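Local coordinates for RagA protein (Porphyromonas gingivalis, PDB 6SLN) that probably imports peptides across the outer membrane of Porphyromonas gingivalis as a TonB-dependent receptor with a plugged beta-barrel, at residues T469-R475 with E488-Y494; G136-A140 with P343-K347; Y789-F793 with K838-P842. All blocks are in the same frame, centred on the assembly; numbering follows the deposited sequence.

Contact 1: residues T469-R475 with E488-Y494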
ATOM      1  N   THR A 469       9.000   1.607  -7.250  1.00 33.99           N
ATOM      2  CA  THR A 469       9.712   2.173  -6.127  1.00 28.98           C
ATOM      3  C   THR A 469       8.970   1.838  -4.851  1.00 31.28           C
ATOM      4  O   THR A 469       7.750   2.010  -4.767  1.00 42.77           O
ATOM      5  CB  THR A 469       9.839   3.682  -6.278  1.00 32.90           C
ATOM      6  OG1 THR A 469      10.336   3.965  -7.590  1.00 41.78           O
ATOM      7  CG2 THR A 469      10.777   4.250  -5.214  1.00 26.40           C
ATOM      8  N   ARG A 470       9.708   1.355  -3.873  1.00 29.07           N
ATOM      9  CA  ARG A 470       9.196   1.167  -2.530  1.00 38.17           C
ATOM     10  C   ARG A 470       9.926   2.137  -1.614  1.00 40.53           C
ATOM     11  O   ARG A 470      11.163   2.213  -1.626  1.00 34.23           O
ATOM     12  CB  ARG A 470       9.387  -0.280  -2.063  1.00 35.19           C
ATOM     13  CG  ARG A 470       8.434  -1.258  -2.764  1.00 25.57           C
ATOM     14  CD  ARG A 470       7.037  -1.113  -2.205  1.00 25.27           C
ATOM     15  NE  ARG A 470       6.884  -1.830  -0.945  1.00 26.51           N
ATOM     16  CZ  ARG A 470       7.016  -1.266   0.260  1.00 36.12           C
ATOM     17  NH1 ARG A 470       7.295   0.028   0.367  1.00 35.76           N
ATOM     18  NH2 ARG A 470       6.855  -1.987   1.366  1.00 29.14           N
ATOM     19  N   THR A 471       9.169   2.907  -0.861  1.00 38.14           N
ATOM     20  CA  THR A 471       9.756   3.737   0.166  1.00 33.47           C
ATOM     21  C   THR A 471       9.197   3.282   1.492  1.00 37.14           C
ATOM     22  O   THR A 471       8.075   2.760   1.574  1.00 40.04           O
ATOM     23  CB  THR A 471       9.478   5.222  -0.043  1.00 25.73           C
ATOM     24  OG1 THR A 471       8.070   5.466   0.067  1.00 33.76           O
ATOM     25  CG2 THR A 471       9.956   5.619  -1.393  1.00 25.92           C
ATOM     26  N   SER A 472      10.012   3.468   2.520  1.00 36.64           N
ATOM     27  CA  SER A 472       9.718   2.983   3.850  1.00 33.36           C
ATOM     28  C   SER A 472      10.125   4.067   4.817  1.00 33.79           C
ATOM     29  O   SER A 472      11.217   4.627   4.696  1.00 44.51           O
ATOM     30  CB  SER A 472      10.471   1.684   4.145  1.00 29.76           C
ATOM     31  OG  SER A 472      10.042   1.194   5.391  1.00 32.91           O
ATOM     32  N   SER A 473       9.255   4.365   5.763  1.00 36.55           N
ATOM     33  CA  SER A 473       9.498   5.469   6.670  1.00 40.57           C
ATOM     34  C   SER A 473       8.957   5.096   8.044  1.00 40.22           C
ATOM     35  O   SER A 473       7.874   4.511   8.157  1.00 40.01           O
ATOM     36  CB  SER A 473       8.856   6.758   6.129  1.00 44.31           C
ATOM     37  OG  SER A 473       8.400   7.590   7.181  1.00 54.38           O
ATOM     38  N   LYS A 474       9.716   5.431   9.087  1.00 42.25           N
ATOM     39  CA  LYS A 474       9.343   5.052  10.439  1.00 44.09           C
ATOM     40  C   LYS A 474       9.463   6.238  11.382  1.00 45.87           C
ATOM     41  O   LYS A 474      10.320   7.109  11.210  1.00 49.10           O
ATOM     42  CB  LYS A 474      10.217   3.890  10.960  1.00 49.35           C
ATOM     43  CG  LYS A 474       9.795   2.520  10.440  1.00 45.22           C
ATOM     44  CD  LYS A 474      10.501   1.418  11.178  1.00 43.07           C
ATOM     45  CE  LYS A 474      11.142   0.468  10.204  1.00 47.01           C
ATOM     46  NZ  LYS A 474      11.398  -0.844  10.840  1.00 48.40           N
ATOM     47  N   ARG A 475       8.582   6.254  12.377  1.00 42.85           N
ATOM     48  CA  ARG A 475       8.713   7.080  13.577  1.00 44.68           C
ATOM     49  C   ARG A 475       8.986   6.119  14.735  1.00 36.17           C
ATOM     50  O   ARG A 475       8.075   5.425  15.197  1.00 38.39           O
ATOM     51  CB  ARG A 475       7.448   7.898  13.815  1.00 46.89           C
ATOM     52  CG  ARG A 475       7.706   9.334  14.119  1.00 46.71           C
ATOM     53  CD  ARG A 475       6.438  10.180  14.409  1.00 64.44           C
ATOM     54  NE  ARG A 475       5.467  10.222  13.307  1.00 74.68           N
ATOM     55  CZ  ARG A 475       5.660  10.782  12.111  1.00 78.31           C
ATOM     56  NH1 ARG A 475       6.808  11.377  11.807  1.00 75.92           N
ATOM     57  NH2 ARG A 475       4.688  10.733  11.205  1.00 81.13           N
ATOM     58  N   GLU A 488       5.403   4.951  14.561  1.00 39.25           N
ATOM     59  CA  GLU A 488       4.610   5.025  13.347  1.00 45.04           C
ATOM     60  C   GLU A 488       5.437   4.498  12.182  1.00 31.55           C
ATOM     61  O   GLU A 488       6.670   4.479  12.206  1.00 30.13           O
ATOM     62  CB  GLU A 488       4.121   6.470  13.072  1.00 52.62           C
ATOM     63  CG  GLU A 488       3.754   7.253  14.354  1.00 63.91           C
ATOM     64  CD  GLU A 488       2.931   8.526  14.106  1.00 77.64           C
ATOM     65  OE1 GLU A 488       2.862   8.999  12.950  1.00 80.03           O
ATOM     66  OE2 GLU A 488       2.354   9.061  15.083  1.00 82.01           O
ATOM     67  N   ARG A 489       4.743   4.100  11.134  1.00 26.88           N
ATOM     68  CA  ARG A 489       5.435   3.563   9.981  1.00 28.52           C
ATOM     69  C   ARG A 489       4.562   3.827   8.771  1.00 34.58           C
ATOM     70  O   ARG A 489       3.334   3.762   8.872  1.00 34.97           O
ATOM     71  CB  ARG A 489       5.685   2.071  10.156  1.00 33.12           C
ATOM     72  CG  ARG A 489       6.352   1.435   8.969  1.00 45.02           C
ATOM     73  CD  ARG A 489       6.682  -0.009   9.238  1.00 35.95           C
ATOM     74  NE  ARG A 489       7.580  -0.555   8.231  1.00 35.33           N
ATOM     75  CZ  ARG A 489       8.111  -1.771   8.305  1.00 38.33           C
ATOM     76  NH1 ARG A 489       7.825  -2.551   9.345  1.00 37.57           N
ATOM     77  NH2 ARG A 489       8.913  -2.209   7.340  1.00 29.85           N
ATOM     78  N   ARG A 490       5.193   4.145   7.640  1.00 29.79           N
ATOM     79  CA  ARG A 490       4.474   4.402   6.396  1.00 26.52           C
ATOM     80  C   ARG A 490       5.203   3.685   5.273  1.00 30.84           C
ATOM     81  O   ARG A 490       6.434   3.733   5.192  1.00 32.11           O
ATOM     82  CB  ARG A 490       4.350   5.918   6.102  1.00 29.43           C
ATOM     83  CG  ARG A 490       3.964   6.289   4.656  1.00 30.20           C
ATOM     84  CD  ARG A 490       3.090   7.555   4.577  1.00 38.81           C
ATOM     85  NE  ARG A 490       3.608   8.664   5.368  1.00 55.59           N
ATOM     86  CZ  ARG A 490       4.766   9.292   5.141  1.00 78.26           C
ATOM     87  NH1 ARG A 490       5.552   8.928   4.131  1.00 82.78           N
ATOM     88  NH2 ARG A 490       5.155  10.287   5.938  1.00 84.52           N
ATOM     89  N   GLU A 491       4.448   2.987   4.437  1.00 24.92           N
ATOM     90  CA  GLU A 491       5.005   2.262   3.309  1.00 28.37           C
ATOM     91  C   GLU A 491       4.300   2.689   2.027  1.00 36.02           C
ATOM     92  O   GLU A 491       3.067   2.843   1.992  1.00 32.19           O
ATOM     93  CB  GLU A 491       4.862   0.750   3.498  1.00 29.99           C
ATOM     94  CG  GLU A 491       5.473   0.258   4.756  1.00 30.39           C
ATOM     95  CD  GLU A 491       6.939  -0.034   4.596  1.00 36.06           C
ATOM     96  OE1 GLU A 491       7.381  -0.247   3.451  1.00 33.45           O
ATOM     97  OE2 GLU A 491       7.648  -0.061   5.624  1.00 38.20           O
ATOM     98  N   ARG A 492       5.078   2.838   0.964  1.00 24.90           N
ATOM     99  CA  ARG A 492       4.551   3.375  -0.273  1.00 29.81           C
ATOM    100  C   ARG A 492       5.058   2.556  -1.437  1.00 32.29           C
ATOM    101  O   ARG A 492       6.185   2.042  -1.415  1.00 39.07           O
ATOM    102  CB  ARG A 492       4.967   4.834  -0.477  1.00 32.95           C
ATOM    103  CG  ARG A 492       4.013   5.821   0.130  1.00 29.41           C
ATOM    104  CD  ARG A 492       4.671   7.128   0.188  1.00 36.88           C
ATOM    105  NE  ARG A 492       3.853   8.118   0.872  1.00 51.09           N
ATOM    106  CZ  ARG A 492       4.314   9.312   1.222  1.00 45.97           C
ATOM    107  NH1 ARG A 492       5.571   9.621   0.943  1.00 40.28           N
ATOM    108  NH2 ARG A 492       3.528  10.183   1.838  1.00 38.92           N
ATOM    109  N   ALA A 493       4.234   2.488  -2.480  1.00 28.66           N
ATOM    110  CA  ALA A 493       4.595   1.786  -3.701  1.00 25.05           C
ATOM    111  C   ALA A 493       4.217   2.666  -4.869  1.00 29.16           C
ATOM    112  O   ALA A 493       3.049   3.038  -5.005  1.00 37.42           O
ATOM    113  CB  ALA A 493       3.892   0.430  -3.790  1.00 29.77           C
ATOM    114  N   TYR A 494       5.208   3.007  -5.693  1.00 35.16           N
ATOM    115  CA  TYR A 494       5.060   3.871  -6.859  1.00 26.62           C
ATOM    116  C   TYR A 494       5.292   3.037  -8.102  1.00 28.68           C
ATOM    117  O   TYR A 494       6.179   2.168  -8.106  1.00 31.64           O
ATOM    118  CB  TYR A 494       6.098   5.017  -6.866  1.00 37.05           C
ATOM    119  CG  TYR A 494       6.107   5.987  -5.696  1.00 38.78           C
ATOM    120  CD1 TYR A 494       6.702   5.656  -4.481  1.00 41.43           C
ATOM    121  CD2 TYR A 494       5.579   7.264  -5.833  1.00 27.50           C
ATOM    122  CE1 TYR A 494       6.721   6.566  -3.423  1.00 45.44           C
ATOM    123  CE2 TYR A 494       5.600   8.173  -4.790  1.00 25.75           C
ATOM    124  CZ  TYR A 494       6.163   7.822  -3.589  1.00 41.60           C
ATOM    125  OH  TYR A 494       6.163   8.735  -2.563  1.00 42.19           O
TER
HETATM  126  O   HOH W   1       7.554   8.293  -0.058  1.00 36.29           O

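Contact 2: residues G136-A140 with P343-K347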
ATOM      1  N   GLY A 136      22.061  21.863  -3.881  1.00 52.86           N
ATOM      2  CA  GLY A 136      23.175  20.939  -3.895  1.00 49.64           C
ATOM      3  C   GLY A 136      22.815  19.571  -3.405  1.00 45.20           C
ATOM      4  O   GLY A 136      23.666  18.683  -3.328  1.00 44.48           O
ATOM      5  N   ASP A 137      21.553  19.400  -3.046  1.00 45.05           N
ATOM      6  CA  ASP A 137      21.025  18.102  -2.676  1.00 46.38           C
ATOM      7  C   ASP A 137      21.359  17.067  -3.759  1.00 49.96           C
ATOM      8  O   ASP A 137      21.094  17.312  -4.944  1.00 51.25           O
ATOM      9  CB  ASP A 137      19.519  18.243  -2.486  1.00 36.57           C
ATOM     10  CG  ASP A 137      18.872  16.986  -1.995  1.00 37.37           C
ATOM     11  OD1 ASP A 137      18.983  15.943  -2.701  1.00 37.77           O
ATOM     12  OD2 ASP A 137      18.217  17.066  -0.925  1.00 39.72           O
ATOM     13  N   PRO A 138      21.937  15.917  -3.398  1.00 48.31           N
ATOM     14  CA  PRO A 138      22.370  14.960  -4.434  1.00 46.05           C
ATOM     15  C   PRO A 138      21.249  14.497  -5.340  1.00 51.29           C
ATOM     16  O   PRO A 138      21.529  14.053  -6.459  1.00 53.26           O
ATOM     17  CB  PRO A 138      22.945  13.788  -3.627  1.00 47.32           C
ATOM     18  CG  PRO A 138      23.139  14.306  -2.268  1.00 49.06           C
ATOM     19  CD  PRO A 138      22.144  15.398  -2.041  1.00 46.75           C
ATOM     20  N   THR A 139      19.994  14.583  -4.901  1.00 47.89           N
ATOM     21  CA  THR A 139      18.864  14.211  -5.740  1.00 53.57           C
ATOM     22  C   THR A 139      18.250  15.408  -6.443  1.00 54.76           C
ATOM     23  O   THR A 139      17.111  15.330  -6.911  1.00 55.09           O
ATOM     24  CB  THR A 139      17.783  13.493  -4.930  1.00 51.63           C
ATOM     25  OG1 THR A 139      17.280  14.370  -3.921  1.00 45.08           O
ATOM     26  CG2 THR A 139      18.342  12.256  -4.279  1.00 60.51           C
ATOM     27  N   ALA A 140      18.968  16.520  -6.517  1.00 56.80           N
ATOM     28  CA  ALA A 140      18.441  17.681  -7.211  1.00 52.16           C
ATOM     29  C   ALA A 140      18.664  17.543  -8.713  1.00 52.98           C
ATOM     30  O   ALA A 140      19.728  17.096  -9.167  1.00 55.59           O
ATOM     31  CB  ALA A 140      19.084  18.966  -6.697  1.00 52.81           C
ATOM     32  N   PRO A 343      20.099  13.839   6.043  1.00 38.47           N
ATOM     33  CA  PRO A 343      20.620  12.837   5.114  1.00 39.19           C
ATOM     34  C   PRO A 343      20.032  13.014   3.738  1.00 43.39           C
ATOM     35  O   PRO A 343      18.838  13.278   3.580  1.00 41.30           O
ATOM     36  CB  PRO A 343      20.176  11.517   5.739  1.00 39.94           C
ATOM     37  CG  PRO A 343      20.049  11.857   7.191  1.00 44.12           C
ATOM     38  CD  PRO A 343      19.431  13.211   7.186  1.00 42.49           C
ATOM     39  N   ALA A 344      20.899  12.899   2.738  1.00 44.61           N
ATOM     40  CA  ALA A 344      20.467  12.945   1.352  1.00 43.13           C
ATOM     41  C   ALA A 344      21.532  12.250   0.525  1.00 43.89           C
ATOM     42  O   ALA A 344      22.720  12.307   0.846  1.00 43.97           O
ATOM     43  CB  ALA A 344      20.228  14.379   0.860  1.00 30.04           C
ATOM     44  N   ASN A 345      21.093  11.580  -0.531  1.00 49.19           N
ATOM     45  CA  ASN A 345      22.046  10.832  -1.323  1.00 48.34           C
ATOM     46  C   ASN A 345      21.349  10.292  -2.560  1.00 45.71           C
ATOM     47  O   ASN A 345      20.117  10.217  -2.638  1.00 38.47           O
ATOM     48  CB  ASN A 345      22.657   9.683  -0.528  1.00 42.42           C
ATOM     49  CG  ASN A 345      21.622   8.894   0.207  1.00 45.68           C
ATOM     50  OD1 ASN A 345      20.968   8.042  -0.370  1.00 49.72           O
ATOM     51  ND2 ASN A 345      21.440   9.193   1.490  1.00 54.13           N
ATOM     52  N   PHE A 346      22.173   9.911  -3.523  1.00 33.93           N
ATOM     53  CA  PHE A 346      21.748   9.217  -4.718  1.00 30.36           C
ATOM     54  C   PHE A 346      22.718   8.067  -4.888  1.00 41.27           C
ATOM     55  O   PHE A 346      23.910   8.294  -5.127  1.00 41.19           O
ATOM     56  CB  PHE A 346      21.775  10.141  -5.928  1.00 44.17           C
ATOM     57  CG  PHE A 346      21.059   9.600  -7.119  1.00 48.86           C
ATOM     58  CD1 PHE A 346      21.663   8.672  -7.943  1.00 49.32           C
ATOM     59  CD2 PHE A 346      19.786  10.019  -7.414  1.00 48.19           C
ATOM     60  CE1 PHE A 346      21.010   8.180  -9.034  1.00 49.23           C
ATOM     61  CE2 PHE A 346      19.138   9.533  -8.501  1.00 52.78           C
ATOM     62  CZ  PHE A 346      19.751   8.612  -9.315  1.00 53.45           C
ATOM     63  N   LYS A 347      22.223   6.843  -4.726  1.00 41.88           N
ATOM     64  CA  LYS A 347      22.984   5.646  -5.046  1.00 52.33           C
ATOM     65  C   LYS A 347      22.342   4.967  -6.249  1.00 48.37           C
ATOM     66  O   LYS A 347      21.114   4.912  -6.358  1.00 47.14           O
ATOM     67  CB  LYS A 347      23.049   4.670  -3.855  1.00 58.70           C
ATOM     68  CG  LYS A 347      22.992   5.326  -2.475  1.00 70.78           C
ATOM     69  CD  LYS A 347      23.449   4.360  -1.371  1.00 79.71           C
ATOM     70  CE  LYS A 347      23.333   4.991   0.020  1.00 80.97           C
ATOM     71  NZ  LYS A 347      21.917   5.033   0.492  1.00 81.75           N
TER

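Contact 3: residues Y789-F793 with K838-P842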
ATOM      1  N   TYR A 789       7.641  44.259 -21.298  1.00 58.74           N
ATOM      2  CA  TYR A 789       8.908  43.987 -20.638  1.00 50.28           C
ATOM      3  C   TYR A 789       9.100  42.497 -20.381  1.00 56.02           C
ATOM      4  O   TYR A 789       8.135  41.727 -20.404  1.00 66.06           O
ATOM      5  CB  TYR A 789       8.984  44.740 -19.302  1.00 45.53           C
ATOM      6  CG  TYR A 789       8.687  46.219 -19.392  1.00 55.04           C
ATOM      7  CD1 TYR A 789       7.404  46.708 -19.154  1.00 58.92           C
ATOM      8  CD2 TYR A 789       9.693  47.133 -19.707  1.00 53.35           C
ATOM      9  CE1 TYR A 789       7.134  48.060 -19.229  1.00 58.59           C
ATOM     10  CE2 TYR A 789       9.434  48.486 -19.779  1.00 50.23           C
ATOM     11  CZ  TYR A 789       8.155  48.949 -19.540  1.00 59.91           C
ATOM     12  OH  TYR A 789       7.889  50.301 -19.612  1.00 66.64           O
ATOM     13  N   PRO A 790      10.330  42.074 -20.116  1.00 56.51           N
ATOM     14  CA  PRO A 790      10.538  40.735 -19.546  1.00 45.77           C
ATOM     15  C   PRO A 790       9.967  40.640 -18.143  1.00 44.75           C
ATOM     16  O   PRO A 790       9.707  41.646 -17.473  1.00 44.97           O
ATOM     17  CB  PRO A 790      12.064  40.580 -19.524  1.00 42.66           C
ATOM     18  CG  PRO A 790      12.576  41.992 -19.523  1.00 45.05           C
ATOM     19  CD  PRO A 790      11.603  42.762 -20.379  1.00 53.77           C
ATOM     20  N   ASN A 791       9.721  39.394 -17.729  1.00 43.18           N
ATOM     21  CA  ASN A 791       9.472  39.081 -16.326  1.00 41.41           C
ATOM     22  C   ASN A 791      10.505  39.804 -15.481  1.00 55.95           C
ATOM     23  O   ASN A 791      11.709  39.554 -15.610  1.00 61.51           O
ATOM     24  CB  ASN A 791       9.572  37.565 -16.125  1.00 39.15           C
ATOM     25  CG  ASN A 791       9.056  37.106 -14.775  1.00 48.79           C
ATOM     26  OD1 ASN A 791       8.458  37.886 -14.029  1.00 52.69           O
ATOM     27  ND2 ASN A 791       9.281  35.836 -14.453  1.00 41.89           N
ATOM     28  N   SER A 792      10.038  40.747 -14.665  1.00 59.43           N
ATOM     29  CA  SER A 792      10.923  41.684 -13.990  1.00 57.82           C
ATOM     30  C   SER A 792      10.607  41.748 -12.499  1.00 59.66           C
ATOM     31  O   SER A 792       9.555  41.288 -12.042  1.00 59.30           O
ATOM     32  CB  SER A 792      10.825  43.084 -14.617  1.00 50.33           C
ATOM     33  OG  SER A 792      11.332  43.067 -15.943  1.00 46.71           O
ATOM     34  N   PHE A 793      11.549  42.302 -11.735  1.00 56.09           N
ATOM     35  CA  PHE A 793      11.349  42.418 -10.298  1.00 51.78           C
ATOM     36  C   PHE A 793      10.465  43.621  -9.978  1.00 51.51           C
ATOM     37  O   PHE A 793      10.323  44.557 -10.771  1.00 55.11           O
ATOM     38  CB  PHE A 793      12.695  42.495  -9.562  1.00 48.54           C
ATOM     39  CG  PHE A 793      13.372  41.160  -9.431  1.00 48.95           C
ATOM     40  CD1 PHE A 793      12.964  40.255  -8.450  1.00 45.21           C
ATOM     41  CD2 PHE A 793      14.373  40.779 -10.317  1.00 44.26           C
ATOM     42  CE1 PHE A 793      13.556  39.025  -8.331  1.00 39.26           C
ATOM     43  CE2 PHE A 793      14.965  39.532 -10.207  1.00 41.94           C
ATOM     44  CZ  PHE A 793      14.554  38.661  -9.206  1.00 39.45           C
ATOM     45  N   LYS A 838      15.528  44.893 -13.873  1.00 47.56           N
ATOM     46  CA  LYS A 838      16.365  43.725 -13.650  1.00 47.17           C
ATOM     47  C   LYS A 838      15.489  42.517 -13.916  1.00 48.68           C
ATOM     48  O   LYS A 838      14.385  42.438 -13.369  1.00 52.78           O
ATOM     49  CB  LYS A 838      16.916  43.700 -12.224  1.00 51.53           C
ATOM     50  CG  LYS A 838      17.821  44.879 -11.858  1.00 52.24           C
ATOM     51  CD  LYS A 838      18.082  44.940 -10.355  1.00 59.90           C
ATOM     52  CE  LYS A 838      18.835  46.201  -9.938  1.00 58.24           C
ATOM     53  NZ  LYS A 838      18.190  46.854  -8.743  1.00 55.16           N
ATOM     54  N   SER A 839      15.947  41.600 -14.776  1.00 53.06           N
ATOM     55  CA  SER A 839      15.084  40.520 -15.266  1.00 50.18           C
ATOM     56  C   SER A 839      15.180  39.290 -14.377  1.00 42.52           C
ATOM     57  O   SER A 839      16.261  38.929 -13.920  1.00 52.83           O
ATOM     58  CB  SER A 839      15.420  40.121 -16.710  1.00 52.69           C
ATOM     59  OG  SER A 839      15.590  41.232 -17.576  1.00 59.74           O
ATOM     60  N   VAL A 840      14.039  38.630 -14.163  1.00 40.37           N
ATOM     61  CA  VAL A 840      13.980  37.497 -13.247  1.00 45.87           C
ATOM     62  C   VAL A 840      14.609  36.246 -13.853  1.00 42.14           C
ATOM     63  O   VAL A 840      15.205  35.440 -13.129  1.00 44.77           O
ATOM     64  CB  VAL A 840      12.528  37.255 -12.812  1.00 48.60           C
ATOM     65  CG1 VAL A 840      12.472  36.347 -11.588  1.00 46.74           C
ATOM     66  CG2 VAL A 840      11.890  38.574 -12.492  1.00 49.97           C
ATOM     67  N   THR A 841      14.511  36.065 -15.158  1.00 39.28           N
ATOM     68  CA  THR A 841      15.269  35.018 -15.843  1.00 40.99           C
ATOM     69  C   THR A 841      16.570  35.618 -16.363  1.00 50.67           C
ATOM     70  O   THR A 841      16.530  36.642 -17.051  1.00 61.94           O
ATOM     71  CB  THR A 841      14.465  34.435 -17.007  1.00 40.82           C
ATOM     72  OG1 THR A 841      13.155  34.051 -16.567  1.00 41.73           O
ATOM     73  CG2 THR A 841      15.161  33.237 -17.636  1.00 40.28           C
ATOM     74  N   PRO A 842      17.731  35.063 -16.027  1.00 54.15           N
ATOM     75  CA  PRO A 842      19.005  35.730 -16.366  1.00 55.65           C
ATOM     76  C   PRO A 842      19.208  35.804 -17.867  1.00 54.66           C
ATOM     77  O   PRO A 842      19.099  34.784 -18.562  1.00 64.80           O
ATOM     78  CB  PRO A 842      20.066  34.835 -15.703  1.00 51.18           C
ATOM     79  CG  PRO A 842      19.338  34.137 -14.615  1.00 48.91           C
ATOM     80  CD  PRO A 842      17.934  33.916 -15.127  1.00 52.67           C
TER

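Contact 1: residues T469-R475 with E488-Y494
Arg470 and Glu491 lead a salt-bridge network on one face of the paired strands. Bends at chi2 and chi3 of Arg470 fold its guanidinium back over the neighbouring strand, where it grips a single oxygen: NH2 lies 2.8 Å from Glu491 OE1, and NH1 reaches the same atom. OE1 sits in the guanidinium plane, but the carboxylate is turned 88° against it. The other oxygen, Glu491 OE2, takes Ser472 OG from above the carboxylate plane at 2.7 Å and Arg489 NE, also at 2.7 Å, from the anti side. With three side chains donating to it, this buried carboxylate probably remains ionised. Arg489 has further partners in Met546 O and an acidic side chain of another protein's chain.

The backbone ladder is that of an antiparallel beta hairpin in the barrel wall of a TonB-dependent receptor, joining strands 456-475 and 487-510. Thr469-Tyr494, Thr471-Arg492, Ser473-Arg490 and Arg475-Glu488 are the hydrogen-bonded pairs. Arg492 O is shared, since Thr471 N and Arg470 NH1 approach it from opposite faces of the carbonyl plane.

On the face bearing Thr471, a second salt bridge joins side chains that run alongside each other: Arg475 NE is 2.9 Å from Glu488 OE1, and NH2 reaches that same oxygen, both from one side of the carboxylate plane. Water-mediated contact follows farther along. One water joins Thr471 OG1, Arg492 NH1 and Tyr494 OH, lying in the plane of the tyrosine ring at its edge; Arg492 NE also pairs with Glu561.

Contact 2: residues G136-A140 with P343-K347
A chi1 of 62° sets Thr139 OG1 between its own backbone N and carbonyl carbon, which leaves CG2 to face the barrel strand, 3.2 Å from Asn345 O and at the edge of the Phe346 ring. The phenylalanine meets it because CG lies anti to the backbone N (chi1 -167°), carrying the ring beside the threonine methyl, with CD2 4.1 Å from Thr139 CG2.

The Pro138 ring packs along the same strand, its carbons spread over successive residues: CD packs on Ala344 CB at 3.6 Å, CG on Asn345 CA at 3.8 Å, and CB faces the backbone at Phe346. Ala344 CB also touches the Asp137 carboxylate, nearest OD2.

Residues 136-140 belong to a loop of the plug domain, and 343-347 run into and form the start of barrel strand 345-360, making this a buried plug-to-barrel contact of a TonB-dependent receptor. The plug loop is shaped by its own bonds. Asp137 OD1 receives Thr139 N at 2.8 Å, nearly end-on, forming an Asx turn, and takes Thr139 OG1 at 2.6 Å from above the carboxylate plane. A type I beta turn from Asp137 to Ala140, closed by Ala140 N to Asp137 O, overlaps it with Pro138 as its second residue. Asp137 OD2 in turn accepts from Ala379 N, and Thr139 OG1 bonds to Ser378 OG, extending the join to the chain just beyond strand 363-377.

Contact 3: residues Y789-F793 with K838-P842
One face of the Phe793 ring is covered by Val840, whose CG2 methyl makes a CH-pi contact 4.0 Å from the ring centroid and 14° off the normal, displaced toward the rim. At the ring edge lies Lys838 O, 3.5 Å from Phe793 CD2. The other valine methyl, CG1, anti to the backbone N at chi1 -165°, lies on the same side of the ring, displaced outward beyond CZ, while CG2 sits nearer the ring centre. CG2 also packs against the backbone of Asn791 and Ser792.

Two backbone hydrogen bonds frame this apolar patch. Val840 N donates to Asn791 O at 2.9 Å, almost straight at 176°, while Phe793 N reaches Lys838 O at 3.3 Å. They flank Ser792 and Ser839, an antiparallel non-hydrogen-bonded pair whose side chains diverge. Beside it Pro790 CG touches Ser839 OG.

The bound peptide packs against Asn791, Val840 and Thr841, so the contact borders its binding site. Around it, Phe793 rests on Trp870 and Ile872 of barrel strand 857-873, Pro790 on strand 752-764, and Thr841 on Gln130 of plug strand 129-132.

Along the chain, contact 2 comes first, then contact 1, then contact 3. Contacts 1 and 2 both reach the barrel strands, with centres about 18 Å apart and nearest atoms about 10 Å apart. Contact 3 belongs to the start of strand 792-802, in a separate antiparallel sheet, and to the segment leading into barrel strand 844-853; its centre is about 30 Å from that of contact 2. The chain's centre falls between contacts 1 and 3, about 41 Å between centres. The plug relates contacts 2 and 3: strand 129-132, which touches 838-842, comes just before the loop that holds 136-140. In chain order they thus sample a plug-to-barrel contact, a hairpin of the barrel wall and a region that touches the bound peptide.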